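Local structure of SidF, inhibitor of growth family, member 3 (Legionella pneumophila subsp. pneumophila, 4FYF) at residues 67-72 and 127-132; 187-192 and 694-699. The protein probably acts as a phosphoinositide phosphatase of Legionella pneumophila, removing phosphate from phosphatidylinositol phosphates at membranes. The protein carries 1 engineered substitution. All coordinates share one frame; numbering follows the deposited sequence.

Interaction 1: 67-72 and 127-132; sequences GQPDVI and ADLFSS
Gln68 reaches across to the 127-132 loop and sets its amide oxygen against the backbone of Leu129. The bond from Leu129 N to Gln68 OE1 is 2.8 Å long and nearly straight at the hydrogen (177°), the donor tilted somewhat from the amide plane. As modelled, an eclipsed chi2 (0°) bends the Gln68 chain, bringing the amide toward the loop. Gln68 NE2, its other end, lies 3.6 Å from Phe130 CE2, with amide and ring planes steeply inclined, and is held by Pro64 O. Behind this amide the packing is close and apolar: Pro69 CG meets Ala127 CB, and Pro69 CD lies 3.9 Å from Leu129 CD2, while Phe733 and Val736 of helix 733-737 add to the same cluster. A backbone bond, Ala127 N to Pro69 O at 2.9 Å, ties the two segments just ahead of helix 71-92, whose N-cap is Asp70. The looser side is that of Asp128 and Ser131, both partly exposed. There Asp128 OD1 takes the Phe130 N-H from above its carboxylate plane (3.0 Å), an Asx turn within the type I turn 128-131, and OD2 pairs with Arg63 and more weakly with Ser131 OG. Both bonds of the Gln68 amide are consistent with its modelled orientation, oxygen to the Leu129 N-H and nitrogen to the Pro64 carbonyl, so a buried polar group joins two loops without charge.

Interaction 2: 187-192 and 694-699; sequences HRFKAP and EQLDRE
Phe189 and Glu699 make the aromatic part of this contact between the end of strand 184-189 and helix 692-699. The Glu699 chain lies across one face of the phenyl ring, though the modelled CH-pi closeness of its CG is doubtful. The chain bends at chi2 (65°), and as modelled its carboxylate is turned nearly parallel to the ring; Glu699 CD lies 3.6 Å from Phe189 CB. The other aromatic residue, His187, presents its edge: CE1 is 3.3 Å from Glu699 O, near the imidazole plane, and Phe189 CD1 covers one face of that imidazole. Strand 184-189 lies inside a mixed six-stranded sheet, and the helix packs on the side of it to which His187 and Phe189 point, running roughly antiparallel to the strand with the short axes 10.9 Å apart. Polar links are indirect. A water joins His187 ND1 (2.9 Å) to Glu699 O (3.0 Å), donating to the carbonyl, and Ser56 OG bonds both His187 NE2 and Glu699 OE2, while Tyr58 OH holds OE1. The buried carboxylate is therefore satisfied by hydroxyl groups of one loop. Apolar packing continues beyond the strand, where Pro192 CD lies 3.9 Å from Leu696 CG and the two side chains meet at about a right angle. Leu696 CD2 also approaches Phe189 CE2 at 4.0 Å, and Pro192 CG reaches Gln695 OE1 at the partly exposed margin.

Interactions 1 and 2 are neighbours in space, their centres about 16 Å apart on the same side of the chain's centre, and they follow one another along the sequence. They meet directly: Phe130 CZ of interaction 1 packs 3.3 Å from Arg698 O of interaction 2, and the Arg698 side chain also touches Phe130. Thus the 127-132 loop lies against a helix that packs on the six-stranded sheet at strand 184-189. Their chemistry differs, for 67-72 and 127-132 are joined by direct hydrogen bonds, whereas 187-192 and 694-699 rely on packing, a water and Ser56. Interaction 1 joins the lead-in to helix 71-92 with the loop before helix 136-163; interaction 2 joins strand 184-189 to helix 692-699.

Interaction 1: 67-72 and 127-132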
loop_
_atom_site.group_PDB
_atom_site.type_symbol
_atom_site.label_atom_id
_atom_site.label_comp_id
_atom_site.label_asym_id
_atom_site.label_seq_id
_atom_site.Cartn_x
_atom_site.Cartn_y
_atom_site.Cartn_z
ATOM N N GLY A 67 4.994 -19.847 -7.571
ATOM C CA GLY A 67 5.795 -18.683 -7.133
ATOM C C GLY A 67 7.335 -18.797 -7.311
ATOM O O GLY A 67 8.149 -18.152 -6.609
ATOM N N GLN A 68 7.752 -19.585 -8.262
ATOM C CA GLN A 68 9.163 -19.830 -8.451
ATOM C C GLN A 68 9.552 -19.154 -9.792
ATOM O O GLN A 68 8.916 -19.405 -10.837
ATOM C CB GLN A 68 9.324 -21.338 -8.577
ATOM C CG GLN A 68 9.934 -22.262 -7.527
ATOM C CD GLN A 68 10.458 -21.747 -6.194
ATOM O OE1 GLN A 68 11.290 -20.850 -6.119
ATOM N NE2 GLN A 68 10.097 -22.441 -5.154
ATOM N N PRO A 69 10.600 -18.319 -9.805
ATOM C CA PRO A 69 10.991 -17.667 -11.104
ATOM C C PRO A 69 11.378 -18.655 -12.196
ATOM O O PRO A 69 12.074 -19.638 -11.941
ATOM C CB PRO A 69 12.192 -16.812 -10.743
ATOM C CG PRO A 69 12.211 -16.757 -9.243
ATOM C CD PRO A 69 11.499 -17.965 -8.704
ATOM N N ASP A 70 10.871 -18.442 -13.398
ATOM C CA ASP A 70 11.241 -19.281 -14.529
ATOM C C ASP A 70 11.567 -18.329 -15.680
ATOM O O ASP A 70 10.658 -17.616 -16.126
ATOM C CB ASP A 70 10.087 -20.233 -14.883
ATOM C CG ASP A 70 10.313 -20.988 -16.220
ATOM O OD1 ASP A 70 10.941 -20.416 -17.131
ATOM O OD2 ASP A 70 9.837 -22.150 -16.388
ATOM N N VAL A 71 12.826 -18.314 -16.157
ATOM C CA VAL A 71 13.272 -17.283 -17.150
ATOM C C VAL A 71 12.646 -17.355 -18.514
ATOM O O VAL A 71 12.443 -16.317 -19.148
ATOM C CB VAL A 71 14.786 -17.060 -17.316
ATOM C CG1 VAL A 71 15.307 -16.265 -16.147
ATOM C CG2 VAL A 71 15.535 -18.351 -17.495
ATOM N N ILE A 72 12.291 -18.564 -18.938
ATOM C CA ILE A 72 11.479 -18.698 -20.122
ATOM C C ILE A 72 10.165 -17.912 -19.998
ATOM O O ILE A 72 9.895 -17.024 -20.851
ATOM C CB ILE A 72 11.330 -20.166 -20.544
ATOM C CG1 ILE A 72 12.761 -20.702 -20.793
ATOM C CG2 ILE A 72 10.424 -20.291 -21.807
ATOM C CD1 ILE A 72 12.837 -22.217 -21.004
ATOM N N ALA A 127 14.340 -21.072 -10.945
ATOM C CA ALA A 127 15.083 -20.815 -9.753
ATOM C C ALA A 127 14.412 -21.558 -8.572
ATOM O O ALA A 127 13.268 -21.941 -8.656
ATOM C CB ALA A 127 15.099 -19.321 -9.505
ATOM N N ASP A 128 15.126 -21.759 -7.474
ATOM C CA ASP A 128 14.491 -22.047 -6.201
ATOM C C ASP A 128 14.795 -20.900 -5.212
ATOM O O ASP A 128 15.941 -20.646 -4.830
ATOM C CB ASP A 128 14.931 -23.429 -5.686
ATOM C CG ASP A 128 14.404 -23.734 -4.264
ATOM O OD1 ASP A 128 13.363 -23.129 -3.825
ATOM O OD2 ASP A 128 15.076 -24.577 -3.579
ATOM N N LEU A 129 13.749 -20.172 -4.873
ATOM C CA LEU A 129 13.775 -19.074 -3.887
ATOM C C LEU A 129 14.267 -19.447 -2.498
ATOM O O LEU A 129 14.836 -18.596 -1.796
ATOM C CB LEU A 129 12.377 -18.494 -3.705
ATOM C CG LEU A 129 11.844 -17.584 -4.819
ATOM C CD1 LEU A 129 10.622 -16.847 -4.303
ATOM C CD2 LEU A 129 12.903 -16.633 -5.327
ATOM N N PHE A 130 14.076 -20.712 -2.119
ATOM C CA PHE A 130 14.159 -21.100 -0.687
ATOM C C PHE A 130 15.411 -21.872 -0.344
ATOM O O PHE A 130 15.540 -22.443 0.709
ATOM C CB PHE A 130 12.898 -21.855 -0.309
ATOM C CG PHE A 130 11.682 -21.093 -0.696
ATOM C CD1 PHE A 130 11.498 -19.753 -0.198
ATOM C CD2 PHE A 130 10.772 -21.605 -1.612
ATOM C CE1 PHE A 130 10.391 -18.999 -0.607
ATOM C CE2 PHE A 130 9.661 -20.846 -2.011
ATOM C CZ PHE A 130 9.462 -19.545 -1.499
ATOM N N SER A 131 16.325 -21.770 -1.275
ATOM C CA SER A 131 17.643 -22.330 -1.299
ATOM C C SER A 131 18.700 -21.207 -1.397
ATOM O O SER A 131 18.372 -20.117 -1.789
ATOM C CB SER A 131 17.718 -23.034 -2.675
ATOM O OG SER A 131 18.021 -24.281 -2.363
ATOM N N SER A 132 19.974 -21.538 -1.255
ATOM C CA SER A 132 21.062 -20.593 -1.486
ATOM C C SER A 132 21.212 -20.196 -2.957
ATOM O O SER A 132 21.142 -21.057 -3.876
ATOM C CB SER A 132 22.360 -21.176 -0.982
ATOM O OG SER A 132 23.409 -20.462 -1.609
#

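Interaction 2: 187-192 and 694-699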
loop_
_atom_site.group_PDB
_atom_site.type_symbol
_atom_site.label_atom_id
_atom_site.label_comp_id
_atom_site.label_asym_id
_atom_site.label_seq_id
_atom_site.Cartn_x
_atom_site.Cartn_y
_atom_site.Cartn_z
ATOM N N HIS A 187 -3.981 -14.822 -4.245
ATOM C CA HIS A 187 -3.229 -16.004 -3.949
ATOM C C HIS A 187 -3.909 -16.818 -2.891
ATOM O O HIS A 187 -4.151 -16.325 -1.806
ATOM C CB HIS A 187 -1.849 -15.613 -3.485
ATOM C CG HIS A 187 -0.951 -16.765 -3.192
ATOM N ND1 HIS A 187 0.170 -16.635 -2.458
ATOM C CD2 HIS A 187 -1.045 -18.098 -3.528
ATOM C CE1 HIS A 187 0.769 -17.809 -2.341
ATOM N NE2 HIS A 187 0.014 -18.714 -2.993
ATOM N N ARG A 188 -4.207 -18.077 -3.198
ATOM C CA ARG A 188 -4.841 -18.994 -2.237
ATOM C C ARG A 188 -3.863 -20.090 -1.812
ATOM O O ARG A 188 -3.149 -20.642 -2.661
ATOM C CB ARG A 188 -6.081 -19.659 -2.841
ATOM C CG ARG A 188 -7.097 -18.679 -3.350
ATOM C CD ARG A 188 -8.169 -19.380 -4.200
ATOM N NE ARG A 188 -9.079 -20.227 -3.444
ATOM C CZ ARG A 188 -10.379 -20.319 -3.689
ATOM N NH1 ARG A 188 -10.948 -19.583 -4.619
ATOM N NH2 ARG A 188 -11.138 -21.103 -2.958
ATOM N N PHE A 189 -3.847 -20.410 -0.515
ATOM C CA PHE A 189 -2.949 -21.436 0.026
ATOM C C PHE A 189 -3.452 -21.798 1.410
ATOM O O PHE A 189 -4.076 -20.982 2.053
ATOM C CB PHE A 189 -1.486 -20.909 0.127
ATOM C CG PHE A 189 -1.362 -19.617 0.902
ATOM C CD1 PHE A 189 -1.587 -18.392 0.280
ATOM C CD2 PHE A 189 -1.056 -19.629 2.262
ATOM C CE1 PHE A 189 -1.526 -17.202 0.994
ATOM C CE2 PHE A 189 -0.989 -18.432 2.985
ATOM C CZ PHE A 189 -1.218 -17.212 2.348
ATOM N N LYS A 190 -3.150 -23.009 1.878
ATOM C CA LYS A 190 -3.417 -23.374 3.277
ATOM C C LYS A 190 -2.192 -23.006 4.119
ATOM O O LYS A 190 -1.130 -23.562 3.936
ATOM C CB LYS A 190 -3.760 -24.864 3.409
ATOM C CG LYS A 190 -4.817 -25.342 2.437
ATOM C CD LYS A 190 -5.389 -26.751 2.760
ATOM C CE LYS A 190 -5.724 -26.914 4.258
ATOM N NZ LYS A 190 -6.989 -27.589 4.689
ATOM N N ALA A 191 -2.341 -22.039 5.008
ATOM C CA ALA A 191 -1.294 -21.670 5.960
ATOM C C ALA A 191 -0.981 -22.847 6.902
ATOM O O ALA A 191 -1.832 -23.694 7.126
ATOM C CB ALA A 191 -1.737 -20.467 6.780
ATOM N N PRO A 192 0.222 -22.862 7.506
ATOM C CA PRO A 192 0.476 -23.823 8.575
ATOM C C PRO A 192 -0.654 -23.819 9.593
ATOM O O PRO A 192 -1.133 -22.739 9.978
ATOM C CB PRO A 192 1.719 -23.274 9.260
ATOM C CG PRO A 192 2.365 -22.451 8.225
ATOM C CD PRO A 192 1.224 -21.789 7.513
ATOM N N GLU A 694 8.312 -19.969 9.065
ATOM C CA GLU A 694 9.077 -19.854 7.832
ATOM C C GLU A 694 8.248 -20.432 6.672
ATOM O O GLU A 694 8.245 -19.921 5.563
ATOM C CB GLU A 694 10.478 -20.532 7.939
ATOM C CG GLU A 694 11.224 -20.493 6.640
ATOM C CD GLU A 694 12.715 -20.469 6.821
ATOM O OE1 GLU A 694 13.212 -20.663 7.967
ATOM O OE2 GLU A 694 13.375 -20.284 5.774
ATOM N N GLN A 695 7.524 -21.491 6.965
ATOM C CA GLN A 695 6.728 -22.095 5.960
ATOM C C GLN A 695 5.632 -21.129 5.474
ATOM O O GLN A 695 5.392 -21.064 4.274
ATOM C CB GLN A 695 6.144 -23.351 6.550
ATOM C CG GLN A 695 5.492 -24.272 5.576
ATOM C CD GLN A 695 4.912 -25.424 6.328
ATOM O OE1 GLN A 695 3.711 -25.682 6.233
ATOM N NE2 GLN A 695 5.754 -26.083 7.169
ATOM N N LEU A 696 4.987 -20.390 6.380
ATOM C CA LEU A 696 4.089 -19.297 5.985
ATOM C C LEU A 696 4.826 -18.225 5.172
ATOM O O LEU A 696 4.301 -17.747 4.176
ATOM C CB LEU A 696 3.543 -18.589 7.224
ATOM C CG LEU A 696 2.127 -17.975 7.232
ATOM C CD1 LEU A 696 1.954 -16.914 8.296
ATOM C CD2 LEU A 696 1.591 -17.466 5.910
ATOM N N ASP A 697 6.037 -17.846 5.608
ATOM C CA ASP A 697 6.815 -16.818 4.915
ATOM C C ASP A 697 7.068 -17.154 3.422
ATOM O O ASP A 697 6.998 -16.275 2.578
ATOM C CB ASP A 697 8.132 -16.543 5.649
ATOM C CG ASP A 697 8.597 -15.085 5.521
ATOM O OD1 ASP A 697 7.756 -14.159 5.372
ATOM O OD2 ASP A 697 9.820 -14.839 5.652
ATOM N N ARG A 698 7.317 -18.429 3.135
ATOM C CA ARG A 698 7.565 -18.925 1.808
ATOM C C ARG A 698 6.434 -18.597 0.861
ATOM O O ARG A 698 6.613 -18.410 -0.337
ATOM C CB ARG A 698 7.807 -20.442 1.848
ATOM C CG ARG A 698 9.252 -20.779 2.194
ATOM C CD ARG A 698 9.425 -22.256 2.427
ATOM N NE ARG A 698 10.838 -22.589 2.550
ATOM C CZ ARG A 698 11.269 -23.844 2.701
ATOM N NH1 ARG A 698 10.386 -24.813 2.778
ATOM N NH2 ARG A 698 12.566 -24.133 2.818
ATOM N N GLU A 699 5.263 -18.510 1.425
ATOM C CA GLU A 699 4.097 -18.296 0.662
ATOM C C GLU A 699 4.012 -16.807 0.151
ATOM O O GLU A 699 3.473 -16.505 -0.921
ATOM C CB GLU A 699 2.977 -18.658 1.618
ATOM C CG GLU A 699 1.813 -19.351 1.030
ATOM C CD GLU A 699 2.108 -20.722 0.477
ATOM O OE1 GLU A 699 2.299 -21.674 1.259
ATOM O OE2 GLU A 699 2.091 -20.831 -0.775
HETATM O O HOH W 1 1.716 -14.273 -1.829
#